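Long-range contact in putative streptothricin acetyltransferase (Bacillus anthracis, PDB 3PP9), which binds acetyl coenzyme A and, as a GNAT-family enzyme, probably transfers its acetyl group to the antibiotic streptothricin: residues N99-E104 with G132-I137. Residues are numbered along the deposited sequence; the frame is centred on the assembly and turned at random.
Sequences NYAYIE and GNMPGI
The two parallel strands of a right-handed beta-alpha-beta crossover of the GNAT fold start side by side here: strand 101-108 leads into helix 117-131, and the chain returns in strand 136-142. The helix stops in a Schellman motif, with Asn133 at positive phi as its C-prime residue, and the chain then drops through Met134 and Pro135 into the sheet. The tight part lies at the start of the two strands. Ala101 N donates to Gly136 O (2.9 Å), nearly straight and in the carbonyl plane. Ala101 O in turn takes a CA-H...O contact from Ile137 CA at 3.2 Å. The Tyr100 ring, its CG anti to the carbonyl carbon (chi1 -87°), lies over the neighbouring backbone: Gly136 CA sits above one ring face, 3.8 Å from the centroid, in a CH-pi contact that is possible because Gly136 lacks a CB, which would run into Tyr100 CE2. Pro135 CG reaches Tyr100 CE1 at 3.7 Å. On the helix side of the sheet, Met134, present as selenomethionine, bends at chi3 (-104°) and sets SE against Ala101 CB (3.8 Å). The side chains of Ile137 and Ile103 cross obliquely, Ile137 CG2 meeting Ile103 CG1 at 3.7 Å; that of Ile103 also lines the acetyl coenzyme A pocket. Toward Asn99 the packing loosens. Its side chain leads away from Pro135, with CB no nearer than 4.0 Å to Pro135 CD, and Leu170 of the second subunit packs against it. Its carbonyl is nevertheless buried without a polar partner: Asn99 O faces Met134 CG at 3.1 Å.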
loop_
_atom_site.group_PDB
_atom_site.type_symbol
_atom_site.label_atom_id
_atom_site.label_comp_id
_atom_site.label_asym_id
_atom_site.label_seq_id
_atom_site.Cartn_x
_atom_site.Cartn_y
_atom_site.Cartn_z
ATOM N N ASN A 99 3.784 8.485 8.082
ATOM C CA ASN A 99 4.591 9.678 8.244
ATOM C C ASN A 99 5.701 9.896 7.246
ATOM O O ASN A 99 6.238 10.982 7.199
ATOM C CB ASN A 99 5.084 9.859 9.686
ATOM C CG ASN A 99 3.946 10.129 10.655
ATOM O OD1 ASN A 99 3.972 9.674 11.795
ATOM N ND2 ASN A 99 2.930 10.860 10.195
ATOM N N TYR A 100 6.024 8.916 6.405
ATOM C CA TYR A 100 7.066 9.126 5.424
ATOM C C TYR A 100 6.579 9.942 4.242
ATOM O O TYR A 100 5.385 9.995 3.935
ATOM C CB TYR A 100 7.547 7.771 4.844
ATOM C CG TYR A 100 8.647 7.056 5.596
ATOM C CD1 TYR A 100 8.596 6.898 6.968
ATOM C CD2 TYR A 100 9.712 6.474 4.912
ATOM C CE1 TYR A 100 9.608 6.251 7.645
ATOM C CE2 TYR A 100 10.727 5.800 5.602
ATOM C CZ TYR A 100 10.656 5.701 6.967
ATOM O OH TYR A 100 11.617 5.046 7.721
ATOM N N ALA A 101 7.520 10.620 3.603
ATOM C CA ALA A 101 7.237 11.290 2.350
ATOM C C ALA A 101 7.119 10.110 1.379
ATOM O O ALA A 101 7.861 9.131 1.500
ATOM C CB ALA A 101 8.368 12.179 1.953
ATOM N N TYR A 102 6.192 10.203 0.439
ATOM C CA TYR A 102 5.937 9.149 -0.542
ATOM C C TYR A 102 6.061 9.741 -1.941
ATOM O O TYR A 102 5.407 10.732 -2.276
ATOM C CB TYR A 102 4.512 8.610 -0.314
ATOM C CG TYR A 102 4.128 7.424 -1.151
ATOM C CD1 TYR A 102 3.650 7.588 -2.444
ATOM C CD2 TYR A 102 4.204 6.143 -0.635
ATOM C CE1 TYR A 102 3.279 6.500 -3.215
ATOM C CE2 TYR A 102 3.859 5.046 -1.421
ATOM C CZ TYR A 102 3.401 5.239 -2.700
ATOM O OH TYR A 102 3.042 4.150 -3.470
ATOM N N ILE A 103 6.899 9.117 -2.762
ATOM C CA ILE A 103 7.087 9.577 -4.129
ATOM C C ILE A 103 6.046 8.905 -5.011
ATOM O O ILE A 103 6.115 7.710 -5.274
ATOM C CB ILE A 103 8.482 9.237 -4.667
ATOM C CG1 ILE A 103 9.585 9.817 -3.782
ATOM C CG2 ILE A 103 8.579 9.727 -6.136
ATOM C CD1 ILE A 103 11.009 9.390 -4.200
ATOM N N GLU A 104 5.082 9.691 -5.468
ATOM C CA GLU A 104 4.033 9.203 -6.338
ATOM C C GLU A 104 4.554 9.009 -7.752
ATOM O O GLU A 104 4.087 8.107 -8.462
ATOM C CB GLU A 104 2.890 10.198 -6.382
ATOM C CG GLU A 104 2.130 10.327 -5.077
ATOM C CD GLU A 104 1.222 9.158 -4.779
ATOM O OE1 GLU A 104 1.039 8.269 -5.633
ATOM O OE2 GLU A 104 0.669 9.134 -3.671
ATOM N N GLY A 132 8.977 18.973 6.912
ATOM C CA GLY A 132 7.691 18.515 7.429
ATOM C C GLY A 132 7.797 17.501 8.563
ATOM O O GLY A 132 6.801 16.878 8.928
ATOM N N ASN A 133 9.003 17.299 9.098
ATOM C CA ASN A 133 9.212 16.376 10.210
ATOM C C ASN A 133 8.900 14.917 9.885
ATOM O O ASN A 133 8.487 14.122 10.748
ATOM C CB ASN A 133 8.407 16.850 11.423
ATOM C CG ASN A 133 8.833 18.228 11.886
ATOM O OD1 ASN A 133 10.025 18.525 11.980
ATOM N ND2 ASN A 133 7.861 19.061 12.224
HETATM N N MSE A 134 9.112 14.586 8.621
HETATM C CA MSE A 134 8.915 13.241 8.121
HETATM C C MSE A 134 10.226 12.499 8.314
HETATM O O MSE A 134 11.286 13.011 7.965
HETATM C CB MSE A 134 8.502 13.314 6.666
HETATM C CG MSE A 134 7.091 13.850 6.512
HETATM SE SE MSE A 134 6.581 14.176 4.656
HETATM C CE MSE A 134 6.732 16.147 4.693
ATOM N N PRO A 135 10.160 11.274 8.839
ATOM C CA PRO A 135 11.378 10.527 9.133
ATOM C C PRO A 135 12.064 9.800 7.985
ATOM O O PRO A 135 13.110 9.177 8.208
ATOM C CB PRO A 135 10.908 9.540 10.206
ATOM C CG PRO A 135 9.502 9.243 9.824
ATOM C CD PRO A 135 8.956 10.563 9.305
ATOM N N GLY A 136 11.516 9.874 6.775
ATOM C CA GLY A 136 12.118 9.222 5.633
ATOM C C GLY A 136 11.272 9.415 4.398
ATOM O O GLY A 136 10.290 10.167 4.421
ATOM N N ILE A 137 11.672 8.740 3.328
ATOM C CA ILE A 137 10.971 8.804 2.058
ATOM C C ILE A 137 10.811 7.377 1.565
ATOM O O ILE A 137 11.667 6.531 1.800
ATOM C CB ILE A 137 11.767 9.529 0.983
ATOM C CG1 ILE A 137 12.224 10.904 1.419
ATOM C CG2 ILE A 137 10.950 9.602 -0.301
ATOM C CD1 ILE A 137 13.081 11.581 0.356
#